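Local coordinates for protein tRNA-splicing endonuclease (Sulfolobus tokodaii, PDB 2CV8) that probably cleaves intron-containing pre-tRNA at both splice sites, releasing the intron and two tRNA halves with 2',3'-cyclic phosphate and 5'-hydroxyl ends, at residues B[101-105]-B[115-119]; B[147-152]-B[174-178]; B[1-5]-B[61-67]; B[50-55]-B[87-91]; B[129-135]-B[158-164]. Residue numbers count along the deposited sequence, not the author numbering.

Interaction 1: B[101-105]-B[115-119]; sequences GYVVR and AVYTI
Strands 103-105 and 115-117 form an antiparallel beta hairpin at the edge of the catalytic domain's sheet, their axes 4.7 Å apart at 162°. Gly101 enters from a helix through a Schellman motif, its phi of 96° suiting glycine. Ala115 makes a hydrogen-bonded pair with Arg105 (Ala115 N to Arg105 O 2.8 Å, Arg105 N to Ala115 O 3.1 Å); the Arg105 guanidinium leads away to the carbonyl of Gly28. Val116, the non-hydrogen-bonded partner of Val104 at CA-CA 4.6 Å, shares with it the face covered by helix 87-99, where beta-branched valines serve both strand and core; Val116 CG1 meets Tyr102 CB at 3.3 Å. Tyr117 pairs with Val103 (Tyr117 N to Val103 O 2.8 Å, Val103 N to Tyr117 O 2.9 Å). Its side chain shares the other face with Val103 and Arg105, the m rotamer bringing Tyr117 CE1 to 4.0 Å from Arg105 CG. Thr118 points away from the first strand and its side chain touches His125, while the end of Ile119 comes back nearer. The chemistry divides: backbone bonds and aliphatic contacts fix the strand, while Tyr117, its hydroxyl clear of the first strand, is with His125 predicted catalytic.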
# COMPACT_ATOMS: atom_id res chain seq x y z
N GLY B 101 -13.77 10.00 16.06
CA GLY B 101 -14.61 9.10 16.84
C GLY B 101 -14.24 7.64 16.93
O GLY B 101 -14.94 6.88 17.61
N TYR B 102 -13.18 7.21 16.26
CA TYR B 102 -12.79 5.81 16.35
C TYR B 102 -12.06 5.60 17.68
O TYR B 102 -11.59 6.56 18.30
CB TYR B 102 -11.83 5.42 15.21
CG TYR B 102 -12.36 5.56 13.81
CD1 TYR B 102 -12.43 6.80 13.18
CD2 TYR B 102 -12.76 4.43 13.08
CE1 TYR B 102 -12.88 6.92 11.86
CE2 TYR B 102 -13.20 4.54 11.76
CZ TYR B 102 -13.26 5.79 11.15
OH TYR B 102 -13.68 5.91 9.84
N VAL B 103 -12.00 4.36 18.12
CA VAL B 103 -11.28 4.01 19.33
C VAL B 103 -9.98 3.44 18.76
O VAL B 103 -9.98 2.45 18.04
CB VAL B 103 -12.04 2.95 20.16
CG1 VAL B 103 -11.25 2.55 21.39
CG2 VAL B 103 -13.35 3.53 20.59
N VAL B 104 -8.87 4.11 19.06
CA VAL B 104 -7.56 3.72 18.55
C VAL B 104 -6.67 3.03 19.57
O VAL B 104 -6.36 3.58 20.61
CB VAL B 104 -6.83 4.97 18.03
CG1 VAL B 104 -5.50 4.57 17.38
CG2 VAL B 104 -7.72 5.71 17.06
N ARG B 105 -6.25 1.81 19.25
CA ARG B 105 -5.39 1.05 20.12
C ARG B 105 -4.10 0.74 19.38
O ARG B 105 -3.96 1.03 18.20
CB ARG B 105 -6.05 -0.27 20.51
CG ARG B 105 -7.38 -0.15 21.24
CD ARG B 105 -7.26 -0.57 22.69
NE ARG B 105 -7.02 0.57 23.57
CZ ARG B 105 -6.39 0.50 24.74
NH1 ARG B 105 -5.92 -0.67 25.18
NH2 ARG B 105 -6.24 1.59 25.49
N ALA B 115 -4.77 -0.23 15.84
CA ALA B 115 -5.89 -1.16 15.70
C ALA B 115 -7.10 -0.26 15.94
O ALA B 115 -7.46 0.03 17.08
CB ALA B 115 -5.81 -2.23 16.75
N VAL B 116 -7.70 0.21 14.86
CA VAL B 116 -8.84 1.11 14.95
C VAL B 116 -10.17 0.38 15.05
O VAL B 116 -10.43 -0.56 14.29
CB VAL B 116 -8.85 2.06 13.74
CG1 VAL B 116 -9.87 3.14 13.94
CG2 VAL B 116 -7.48 2.67 13.55
N TYR B 117 -11.01 0.82 15.98
CA TYR B 117 -12.34 0.23 16.23
C TYR B 117 -13.51 1.22 16.12
O TYR B 117 -13.40 2.37 16.52
CB TYR B 117 -12.43 -0.34 17.64
CG TYR B 117 -11.50 -1.48 17.96
CD1 TYR B 117 -10.13 -1.28 18.13
CD2 TYR B 117 -12.00 -2.77 18.09
CE1 TYR B 117 -9.28 -2.34 18.42
CE2 TYR B 117 -11.16 -3.84 18.38
CZ TYR B 117 -9.80 -3.61 18.54
OH TYR B 117 -8.96 -4.67 18.78
N THR B 118 -14.65 0.73 15.64
CA THR B 118 -15.87 1.54 15.58
C THR B 118 -16.74 0.96 16.70
O THR B 118 -17.10 -0.21 16.65
CB THR B 118 -16.64 1.40 14.25
OG1 THR B 118 -16.01 2.18 13.23
CG2 THR B 118 -18.09 1.87 14.42
N ILE B 119 -17.05 1.76 17.71
CA ILE B 119 -17.87 1.27 18.81
C ILE B 119 -19.00 2.23 19.17
O ILE B 119 -19.01 3.38 18.71
CB ILE B 119 -17.03 1.00 20.11
CG1 ILE B 119 -16.07 2.16 20.36
CG2 ILE B 119 -16.23 -0.30 19.98
CD1 ILE B 119 -16.74 3.50 20.66

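Interaction 2: B[147-152]-B[174-178]; sequences FGRVSH and MFKWL
The last turns of helix 141-151 cross strand 170-178, outermost in this chain's catalytic-domain sheet, an alpha-on-beta packing next to the subunit interface. The segment from Phe147 is helical, Ser151 N bonding to Phe147 O at 3.2 Å, and residues 174-178 are extended. The two axes come within 7.5 Å at a signed crossing angle of -81°, so the helix lies almost square across the strand. The closest CA atoms, those of Gly148 and Trp177, are 5.3 Å apart, and Gly148 O reaches Trp177 CB at 3.7 Å. The side chains that fill the junction are largely aromatic, flat and broad enough to bridge helix and strand. Phe147 (m) and Phe175 (p) bring CD1 and CZ to 3.3 Å, with planes 28° apart, but the rings are slid sideways (centroids 5.6 Å) and barely overlap. Leu158 and Leu160 of the neighbouring strand extend this apolar patch against Phe175. Ser151, small enough for a crowded spot, puts OG 3.7 Å from Phe175 O. On its other side strand 174-178 pairs antiparallel with a strand of the second subunit, so the sheet continues across the dimer. Next in sequence, poorly ordered His152 lies rim to rim with the indole of Trp177 at 77° between planes, and Trp177 CB makes a CH-pi contact 4.0 Å from the centroid of the His152 ring.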
# COMPACT_ATOMS: atom_id res chain seq x y z
N PHE B 147 4.03 -5.31 4.00
CA PHE B 147 2.72 -4.74 4.29
C PHE B 147 1.67 -5.80 4.00
O PHE B 147 1.03 -6.31 4.92
CB PHE B 147 2.45 -3.52 3.39
CG PHE B 147 3.09 -2.23 3.86
CD1 PHE B 147 3.16 -1.13 2.99
CD2 PHE B 147 3.57 -2.09 5.16
CE1 PHE B 147 3.70 0.08 3.41
CE2 PHE B 147 4.12 -0.86 5.60
CZ PHE B 147 4.18 0.22 4.72
N GLY B 148 1.53 -6.14 2.72
CA GLY B 148 0.56 -7.14 2.29
C GLY B 148 0.71 -8.52 2.92
O GLY B 148 -0.00 -9.46 2.57
N ARG B 149 1.63 -8.62 3.87
CA ARG B 149 1.92 -9.86 4.59
C ARG B 149 1.18 -9.79 5.92
O ARG B 149 0.58 -10.77 6.36
CB ARG B 149 3.43 -9.95 4.84
CG ARG B 149 3.93 -11.21 5.55
CD ARG B 149 5.44 -11.12 5.74
NE ARG B 149 6.13 -10.83 4.48
CZ ARG B 149 7.28 -10.16 4.39
NH1 ARG B 149 7.88 -9.71 5.49
NH2 ARG B 149 7.82 -9.94 3.20
N VAL B 150 1.23 -8.62 6.56
CA VAL B 150 0.55 -8.44 7.83
C VAL B 150 -0.95 -8.39 7.54
O VAL B 150 -1.77 -8.76 8.38
CB VAL B 150 0.95 -7.10 8.54
CG1 VAL B 150 2.47 -7.00 8.65
CG2 VAL B 150 0.37 -5.91 7.80
N SER B 151 -1.29 -7.96 6.33
CA SER B 151 -2.68 -7.85 5.91
C SER B 151 -3.40 -9.20 5.93
O SER B 151 -4.21 -9.46 6.82
CB SER B 151 -2.75 -7.23 4.51
OG SER B 151 -4.03 -6.66 4.27
N HIS B 152 -3.10 -10.07 4.97
CA HIS B 152 -3.75 -11.37 4.92
C HIS B 152 -3.20 -12.36 5.95
O HIS B 152 -3.14 -13.56 5.70
CB HIS B 152 -3.67 -11.97 3.51
CG HIS B 152 -4.76 -11.50 2.60
ND1 HIS B 152 -4.91 -11.98 1.31
CD2 HIS B 152 -5.77 -10.62 2.79
CE1 HIS B 152 -5.96 -11.42 0.75
NE2 HIS B 152 -6.50 -10.58 1.62
N MSE B 174 -6.02 2.07 1.35
CA MSE B 174 -6.05 0.69 1.79
C MSE B 174 -5.62 -0.23 0.68
O MSE B 174 -5.87 0.06 -0.48
CB MSE B 174 -7.47 0.32 2.20
CG MSE B 174 -7.73 -1.17 2.29
SE MSE B 174 -9.46 -1.59 1.56
CE MSE B 174 -8.95 -1.90 -0.26
N PHE B 175 -4.97 -1.34 1.02
CA PHE B 175 -4.57 -2.30 0.00
C PHE B 175 -4.68 -3.73 0.47
O PHE B 175 -4.46 -4.03 1.64
CB PHE B 175 -3.17 -2.03 -0.55
CG PHE B 175 -2.12 -1.82 0.49
CD1 PHE B 175 -2.00 -2.67 1.57
CD2 PHE B 175 -1.21 -0.77 0.35
CE1 PHE B 175 -1.00 -2.50 2.50
CE2 PHE B 175 -0.20 -0.59 1.27
CZ PHE B 175 -0.09 -1.46 2.35
N LYS B 176 -5.03 -4.61 -0.47
CA LYS B 176 -5.18 -6.02 -0.19
C LYS B 176 -4.21 -6.84 -1.01
O LYS B 176 -3.78 -6.42 -2.08
CB LYS B 176 -6.60 -6.47 -0.53
CG LYS B 176 -7.68 -5.66 0.16
CD LYS B 176 -9.05 -6.26 -0.11
CE LYS B 176 -10.12 -5.54 0.68
NZ LYS B 176 -11.45 -6.20 0.52
N TRP B 177 -3.85 -8.01 -0.49
CA TRP B 177 -2.96 -8.92 -1.19
C TRP B 177 -3.90 -9.65 -2.16
O TRP B 177 -4.80 -10.38 -1.75
CB TRP B 177 -2.36 -9.91 -0.18
CG TRP B 177 -1.34 -10.86 -0.76
CD1 TRP B 177 -0.09 -10.55 -1.20
CD2 TRP B 177 -1.50 -12.27 -0.95
NE1 TRP B 177 0.55 -11.69 -1.65
CE2 TRP B 177 -0.30 -12.76 -1.51
CE3 TRP B 177 -2.55 -13.18 -0.71
CZ2 TRP B 177 -0.11 -14.11 -1.83
CZ3 TRP B 177 -2.36 -14.52 -1.03
CH2 TRP B 177 -1.15 -14.97 -1.58
N LEU B 178 -3.71 -9.42 -3.46
CA LEU B 178 -4.55 -10.04 -4.48
C LEU B 178 -4.07 -11.39 -4.97
O LEU B 178 -2.89 -11.72 -4.87
CB LEU B 178 -4.70 -9.12 -5.69
CG LEU B 178 -5.66 -7.92 -5.62
CD1 LEU B 178 -5.54 -7.10 -6.88
CD2 LEU B 178 -7.08 -8.42 -5.44

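Interaction 3: B[1-5]-B[61-67]; sequences MIGEL and KLEIVSN
Leu62, Ile64 and Leu5 make the apolar centre, on the face covered by helices 50-58 and 73-83. Leu5 CB lies 4.3 Å from Ile64 CG2, and Leu62 CD1 touches Met1 CB, of a selenomethionine, at 3.9 Å. Gly3, without a side chain, sits beside Leu62 and Ile64 here. On the other, more open face Ile2 CD1 meets Val65 CG2 at 3.4 Å. Between the faces the extended strands run parallel, axes 4.5 Å apart at 35°, with Ile2, Gly3 and Glu4 opposite Glu63, Ile64 and Val65. The hydrogen bonds form a ladder: Glu63 N to Met1 O 3.0 Å, Gly3 N to Glu63 O 2.9 Å, Val65 N to Gly3 O 2.8 Å, and Leu5 N to Val65 O 2.8 Å. At the polar edge Glu4 OE2 is merely near the backbone N of poorly ordered Asn67 (3.5 Å), and Glu63 makes a salt bridge with Arg70. This is the parallel pair of the N-terminal domain's mixed sheet, flanked by antiparallel strands 9-12 and 69-71.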
# COMPACT_ATOMS: atom_id res chain seq x y z
N MSE B 1 -7.56 14.58 36.83
CA MSE B 1 -6.68 13.63 36.10
C MSE B 1 -5.24 14.16 36.04
O MSE B 1 -4.95 15.18 35.41
CB MSE B 1 -7.19 13.42 34.68
CG MSE B 1 -8.64 13.01 34.60
SE MSE B 1 -8.97 11.40 35.59
CE MSE B 1 -9.62 12.19 37.23
N ILE B 2 -4.34 13.45 36.70
CA ILE B 2 -2.94 13.83 36.69
C ILE B 2 -2.09 12.60 36.40
O ILE B 2 -2.33 11.52 36.95
CB ILE B 2 -2.51 14.47 38.04
CG1 ILE B 2 -1.95 15.87 37.80
CG2 ILE B 2 -1.46 13.61 38.75
CD1 ILE B 2 -0.69 15.89 36.97
N GLY B 3 -1.10 12.76 35.53
CA GLY B 3 -0.23 11.66 35.17
C GLY B 3 1.22 12.05 35.22
O GLY B 3 1.58 13.21 34.98
N GLU B 4 2.07 11.09 35.53
CA GLU B 4 3.51 11.31 35.63
C GLU B 4 4.23 10.87 34.37
O GLU B 4 3.95 9.81 33.82
CB GLU B 4 4.09 10.55 36.83
CG GLU B 4 4.24 11.35 38.11
CD GLU B 4 5.54 12.14 38.17
OE1 GLU B 4 5.74 12.89 39.15
OE2 GLU B 4 6.37 12.00 37.25
N LEU B 5 5.14 11.70 33.90
CA LEU B 5 5.93 11.35 32.74
C LEU B 5 7.11 10.57 33.30
O LEU B 5 7.79 11.03 34.21
CB LEU B 5 6.45 12.58 32.02
CG LEU B 5 7.50 12.30 30.94
CD1 LEU B 5 6.94 11.34 29.90
CD2 LEU B 5 7.94 13.61 30.29
N LYS B 61 -8.48 16.75 29.00
CA LYS B 61 -8.92 15.69 29.89
C LYS B 61 -7.80 15.15 30.77
O LYS B 61 -8.01 14.22 31.55
CB LYS B 61 -9.51 14.53 29.07
CG LYS B 61 -10.97 14.72 28.67
CD LYS B 61 -11.15 15.67 27.51
CE LYS B 61 -12.59 15.65 27.01
NZ LYS B 61 -12.77 16.42 25.75
N LEU B 62 -6.62 15.75 30.69
CA LEU B 62 -5.48 15.27 31.46
C LEU B 62 -4.34 16.25 31.64
O LEU B 62 -3.97 16.98 30.71
CB LEU B 62 -4.94 14.01 30.79
CG LEU B 62 -3.63 13.41 31.30
CD1 LEU B 62 -3.81 12.89 32.71
CD2 LEU B 62 -3.23 12.28 30.38
N GLU B 63 -3.78 16.26 32.84
CA GLU B 63 -2.65 17.12 33.17
C GLU B 63 -1.45 16.20 33.35
O GLU B 63 -1.59 15.10 33.87
CB GLU B 63 -2.92 17.87 34.47
CG GLU B 63 -3.65 19.18 34.28
CD GLU B 63 -2.73 20.28 33.79
OE1 GLU B 63 -1.98 20.05 32.82
OE2 GLU B 63 -2.75 21.38 34.38
N ILE B 64 -0.28 16.65 32.93
CA ILE B 64 0.90 15.82 33.07
C ILE B 64 2.04 16.50 33.79
O ILE B 64 2.28 17.70 33.62
CB ILE B 64 1.35 15.30 31.69
CG1 ILE B 64 0.43 14.14 31.29
CG2 ILE B 64 2.80 14.84 31.73
CD1 ILE B 64 0.39 13.87 29.82
N VAL B 65 2.72 15.73 34.63
CA VAL B 65 3.82 16.24 35.43
C VAL B 65 5.04 15.35 35.32
O VAL B 65 4.92 14.13 35.22
CB VAL B 65 3.42 16.33 36.91
CG1 VAL B 65 4.64 16.60 37.78
CG2 VAL B 65 2.39 17.42 37.09
N SER B 66 6.21 15.97 35.36
CA SER B 66 7.47 15.24 35.30
C SER B 66 8.32 15.70 36.47
O SER B 66 9.08 16.66 36.35
CB SER B 66 8.21 15.52 33.99
OG SER B 66 9.37 14.71 33.89
N ASN B 67 8.17 15.01 37.60
CA ASN B 67 8.91 15.34 38.81
C ASN B 67 8.84 16.84 39.07
O ASN B 67 9.82 17.56 38.89
CB ASN B 67 10.37 14.89 38.70
CG ASN B 67 10.58 13.47 39.19
OD1 ASN B 67 11.68 12.92 39.09
ND2 ASN B 67 9.53 12.86 39.74

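Interaction 4: B[50-55]-B[87-91]; sequences LIEGVY and FRILY
Two helices from different domains pack here in an alpha-alpha interface: 50-55 of the N-terminal domain and 87-91 of the catalytic domain. Their axes cross at -61° and approach no closer than 10.5 Å, a wide spacing that large side chains must fill; the nearest CA atoms, of Ile51 and Tyr91, are 5.7 Å apart. Aliphatic contacts centre on Ile51 (m, t), which extends CD1 to within 3.5 Å of Leu90 CB. Aromatic-aliphatic contacts supply the rest. Phe87 and Tyr91, one turn apart and both t at chi1, reach across as two flat plates: Phe87 CE1 touches Ile51 CG1 at 3.9 Å, Phe87 CZ touches Val54 CG2 at 4.0 Å, and Tyr91 CE1 touches Val54 CG1 at 3.8 Å. Phe73 and Tyr77 of helix 73-83 close over this aromatic group. Polar interactions lie at the periphery, where the Tyr55 hydroxyl bonds to Glu99 further along the second helix. Tyrosine thus combines a greasy ring with a polar tip, and Tyr91 OH meets the edge of the Tyr55 ring at CD1, 3.9 Å away.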
# COMPACT_ATOMS: atom_id res chain seq x y z
N LEU B 50 3.04 8.19 25.09
CA LEU B 50 3.12 9.62 24.83
C LEU B 50 2.06 10.06 23.83
O LEU B 50 1.45 11.12 24.00
CB LEU B 50 4.51 10.01 24.33
CG LEU B 50 5.50 10.26 25.46
CD1 LEU B 50 6.92 10.40 24.92
CD2 LEU B 50 5.07 11.51 26.22
N ILE B 51 1.82 9.25 22.80
CA ILE B 51 0.81 9.59 21.80
C ILE B 51 -0.56 9.77 22.47
O ILE B 51 -1.26 10.74 22.18
CB ILE B 51 0.74 8.50 20.71
CG1 ILE B 51 1.99 8.58 19.84
CG2 ILE B 51 -0.47 8.70 19.83
CD1 ILE B 51 2.02 7.55 18.75
N GLU B 52 -0.93 8.86 23.36
CA GLU B 52 -2.20 8.96 24.06
C GLU B 52 -2.20 10.15 25.04
O GLU B 52 -3.14 10.94 25.09
CB GLU B 52 -2.47 7.68 24.85
CG GLU B 52 -2.68 6.47 24.00
CD GLU B 52 -3.10 5.27 24.82
OE1 GLU B 52 -2.31 4.83 25.67
OE2 GLU B 52 -4.23 4.78 24.61
N GLY B 53 -1.13 10.26 25.82
CA GLY B 53 -1.03 11.34 26.78
C GLY B 53 -1.10 12.72 26.15
O GLY B 53 -1.80 13.61 26.64
N VAL B 54 -0.36 12.91 25.06
CA VAL B 54 -0.34 14.19 24.37
C VAL B 54 -1.75 14.50 23.86
O VAL B 54 -2.20 15.64 23.92
CB VAL B 54 0.69 14.18 23.19
CG1 VAL B 54 0.59 15.47 22.37
CG2 VAL B 54 2.10 14.04 23.74
N TYR B 55 -2.46 13.47 23.38
CA TYR B 55 -3.82 13.67 22.89
C TYR B 55 -4.73 14.13 24.02
O TYR B 55 -5.39 15.17 23.91
CB TYR B 55 -4.38 12.38 22.29
CG TYR B 55 -5.78 12.56 21.72
CD1 TYR B 55 -6.02 13.48 20.70
CD2 TYR B 55 -6.86 11.85 22.24
CE1 TYR B 55 -7.30 13.69 20.20
CE2 TYR B 55 -8.15 12.06 21.75
CZ TYR B 55 -8.36 12.98 20.73
OH TYR B 55 -9.61 13.22 20.24
N PHE B 87 7.02 9.90 15.64
CA PHE B 87 6.03 10.52 16.49
C PHE B 87 5.09 11.46 15.74
O PHE B 87 3.88 11.40 15.93
CB PHE B 87 6.69 11.30 17.63
CG PHE B 87 5.70 11.91 18.59
CD1 PHE B 87 5.20 11.18 19.67
CD2 PHE B 87 5.20 13.20 18.37
CE1 PHE B 87 4.23 11.71 20.51
CE2 PHE B 87 4.22 13.75 19.21
CZ PHE B 87 3.73 13.00 20.28
N ARG B 88 5.65 12.32 14.89
CA ARG B 88 4.83 13.26 14.13
C ARG B 88 3.76 12.59 13.28
O ARG B 88 2.58 12.95 13.36
CB ARG B 88 5.69 14.15 13.23
CG ARG B 88 6.47 15.22 13.96
CD ARG B 88 6.81 16.37 13.03
NE ARG B 88 7.64 17.38 13.68
CZ ARG B 88 8.95 17.24 13.90
NH1 ARG B 88 9.57 16.14 13.51
NH2 ARG B 88 9.62 18.21 14.51
N ILE B 89 4.15 11.60 12.48
CA ILE B 89 3.15 10.97 11.64
C ILE B 89 2.23 10.09 12.44
O ILE B 89 1.05 9.96 12.10
CB ILE B 89 3.79 10.15 10.49
CG1 ILE B 89 4.63 9.01 11.04
CG2 ILE B 89 4.65 11.05 9.65
CD1 ILE B 89 5.12 8.06 9.97
N LEU B 90 2.76 9.49 13.51
CA LEU B 90 1.95 8.61 14.37
C LEU B 90 0.90 9.39 15.16
O LEU B 90 -0.24 8.94 15.30
CB LEU B 90 2.84 7.83 15.34
CG LEU B 90 3.67 6.69 14.74
CD1 LEU B 90 4.57 6.13 15.80
CD2 LEU B 90 2.76 5.62 14.17
N TYR B 91 1.27 10.55 15.68
CA TYR B 91 0.32 11.35 16.43
C TYR B 91 -0.72 11.94 15.47
O TYR B 91 -1.89 12.09 15.82
CB TYR B 91 1.01 12.48 17.20
CG TYR B 91 0.02 13.36 17.94
CD1 TYR B 91 -0.58 12.91 19.12
CD2 TYR B 91 -0.38 14.58 17.41
CE1 TYR B 91 -1.58 13.67 19.75
CE2 TYR B 91 -1.37 15.34 18.03
CZ TYR B 91 -1.96 14.88 19.20
OH TYR B 91 -2.94 15.64 19.80

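Interaction 5: B[129-135]-B[158-164]; sequences LVIALDE and LILGIVN
A beta-alpha-beta crossover brings these strands together: 128-134 and 157-163 lie parallel at the centre of the catalytic domain's sheet, with helix 141-151 in the connection. The axes approach to 4.3 Å at 28°, and the register runs unbroken from Leu129 opposite Leu158 to Asp134 opposite Val163, tightest at Ala132 and Gly161 (CA-CA 4.3 Å). The central bonds are short and straight: Ile131 N to Ile159 O, Gly161 N to Ile131 O and Leu133 N to Gly161 O are each 2.7 Å, and Val163 N to Leu133 O is 2.8 Å. The terminal ones, Ile159 N to Leu129 O (2.8 Å) and Glu135 N to Val163 O (3.4 Å), are weak. On the face of Ile131 and Leu160, which helix 141-151 covers through Phe147, Ile131 CG2 lies 4.2 Å from Leu160 CD1, and Ile131 CD1 is 4.0 Å from Leu158 CD2. The opposite face carries Val130, Ile159, Ala132, Gly161 and Val163; helix 87-99 packs on Val163 and, through Leu90 and Val93, on small Ala132, while a CB on Gly161 would lie only 3.5 Å from Val130 CG1. At the strand's end Asp134 O accepts a hydrogen bond from Ser141 of the second subunit. Alternate amides of each strand bonded across the pair and mostly buried aliphatic chains on both faces make a largely hydrophobic sheet centre, with the predicted catalytic Lys156 beside Leu129.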
# COMPACT_ATOMS: atom_id res chain seq x y z
N LEU B 129 -6.72 -2.23 10.78
CA LEU B 129 -5.31 -2.04 11.06
C LEU B 129 -4.77 -0.89 10.22
O LEU B 129 -4.95 -0.86 9.00
CB LEU B 129 -4.54 -3.31 10.75
CG LEU B 129 -4.33 -4.29 11.91
CD1 LEU B 129 -5.48 -4.24 12.89
CD2 LEU B 129 -4.17 -5.68 11.33
N VAL B 130 -4.12 0.06 10.87
CA VAL B 130 -3.59 1.21 10.16
C VAL B 130 -2.10 1.36 10.38
O VAL B 130 -1.57 1.12 11.47
CB VAL B 130 -4.28 2.55 10.62
CG1 VAL B 130 -3.77 3.71 9.78
CG2 VAL B 130 -5.79 2.45 10.51
N ILE B 131 -1.41 1.76 9.31
CA ILE B 131 0.02 1.99 9.36
C ILE B 131 0.23 3.42 8.90
O ILE B 131 -0.08 3.75 7.76
CB ILE B 131 0.77 1.03 8.44
CG1 ILE B 131 0.90 -0.33 9.13
CG2 ILE B 131 2.11 1.63 8.06
CD1 ILE B 131 1.45 -1.42 8.26
N ALA B 132 0.72 4.26 9.81
CA ALA B 132 0.96 5.66 9.49
C ALA B 132 2.21 5.84 8.63
O ALA B 132 3.23 5.17 8.84
CB ALA B 132 1.09 6.47 10.78
N LEU B 133 2.13 6.75 7.67
CA LEU B 133 3.24 7.01 6.78
C LEU B 133 3.41 8.48 6.43
O LEU B 133 2.45 9.26 6.44
CB LEU B 133 3.05 6.20 5.49
CG LEU B 133 4.20 5.28 5.12
CD1 LEU B 133 4.62 4.42 6.32
CD2 LEU B 133 3.78 4.43 3.95
N ASP B 134 4.65 8.83 6.14
CA ASP B 134 5.02 10.18 5.76
C ASP B 134 4.89 10.15 4.23
O ASP B 134 5.55 9.37 3.56
CB ASP B 134 6.44 10.44 6.25
CG ASP B 134 7.09 11.65 5.63
OD1 ASP B 134 6.38 12.56 5.12
OD2 ASP B 134 8.34 11.70 5.67
N GLU B 135 3.95 10.94 3.71
CA GLU B 135 3.69 10.96 2.28
C GLU B 135 4.93 10.91 1.40
O GLU B 135 4.92 10.28 0.33
CB GLU B 135 2.85 12.19 1.91
CG GLU B 135 3.55 13.52 2.16
CD GLU B 135 2.67 14.72 1.83
OE1 GLU B 135 3.10 15.87 2.08
OE2 GLU B 135 1.54 14.52 1.32
N LEU B 158 -6.11 -3.75 6.15
CA LEU B 158 -4.86 -2.99 6.27
C LEU B 158 -5.05 -1.64 5.59
O LEU B 158 -5.58 -1.55 4.47
CB LEU B 158 -3.71 -3.75 5.62
CG LEU B 158 -2.29 -3.25 5.92
CD1 LEU B 158 -2.10 -1.88 5.30
CD2 LEU B 158 -2.06 -3.19 7.43
N ILE B 159 -4.58 -0.58 6.25
CA ILE B 159 -4.74 0.78 5.73
C ILE B 159 -3.54 1.68 6.02
O ILE B 159 -3.04 1.70 7.14
CB ILE B 159 -6.02 1.43 6.32
CG1 ILE B 159 -7.24 0.66 5.85
CG2 ILE B 159 -6.14 2.88 5.89
CD1 ILE B 159 -8.54 1.26 6.30
N LEU B 160 -3.11 2.41 5.00
CA LEU B 160 -1.99 3.33 5.09
C LEU B 160 -2.47 4.73 5.44
O LEU B 160 -3.33 5.28 4.76
CB LEU B 160 -1.25 3.38 3.75
CG LEU B 160 0.08 2.62 3.64
CD1 LEU B 160 1.12 3.41 4.41
CD2 LEU B 160 -0.05 1.22 4.20
N GLY B 161 -1.93 5.31 6.50
CA GLY B 161 -2.33 6.65 6.88
C GLY B 161 -1.23 7.61 6.47
O GLY B 161 -0.29 7.85 7.23
N ILE B 162 -1.35 8.18 5.27
CA ILE B 162 -0.35 9.11 4.76
C ILE B 162 -0.60 10.55 5.20
O ILE B 162 -1.58 11.18 4.80
CB ILE B 162 -0.26 9.00 3.24
CG1 ILE B 162 0.16 7.57 2.88
CG2 ILE B 162 0.72 10.01 2.70
CD1 ILE B 162 0.39 7.33 1.41
N VAL B 163 0.33 11.05 6.02
CA VAL B 163 0.25 12.38 6.60
C VAL B 163 1.15 13.43 5.97
O VAL B 163 2.31 13.16 5.66
CB VAL B 163 0.60 12.31 8.11
CG1 VAL B 163 0.47 13.69 8.75
CG2 VAL B 163 -0.31 11.32 8.81
N ASN B 164 0.61 14.63 5.79
CA ASN B 164 1.38 15.75 5.29
C ASN B 164 1.69 16.58 6.54
O ASN B 164 0.79 17.17 7.15
CB ASN B 164 0.54 16.59 4.32
CG ASN B 164 1.21 17.90 3.95
OD1 ASN B 164 0.62 18.74 3.28
ND2 ASN B 164 2.45 18.08 4.39

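From the N terminus, interaction 3 closes the longest loop, bringing residues 61-67 back to the first strand and forming the parallel pair of the N-terminal sheet. Before it closes, interaction 4 opens at 50-55, so the two cross; its partner 87-91 couples the N-terminal domain to the catalytic one. Helix 87-99 then leads into interaction 1, a short hairpin closed in series, with Arg105 near Glu52 of interaction 4. Strand 114-117 adjoins strand 128-134, passing the sheet to interaction 5, on which Ile89 and Leu90 of interaction 4 also rest. Interactions 5 and 2 cross, sharing packing at Leu158 and Phe175, and the strand of interaction 2 carries the sheet into the second subunit.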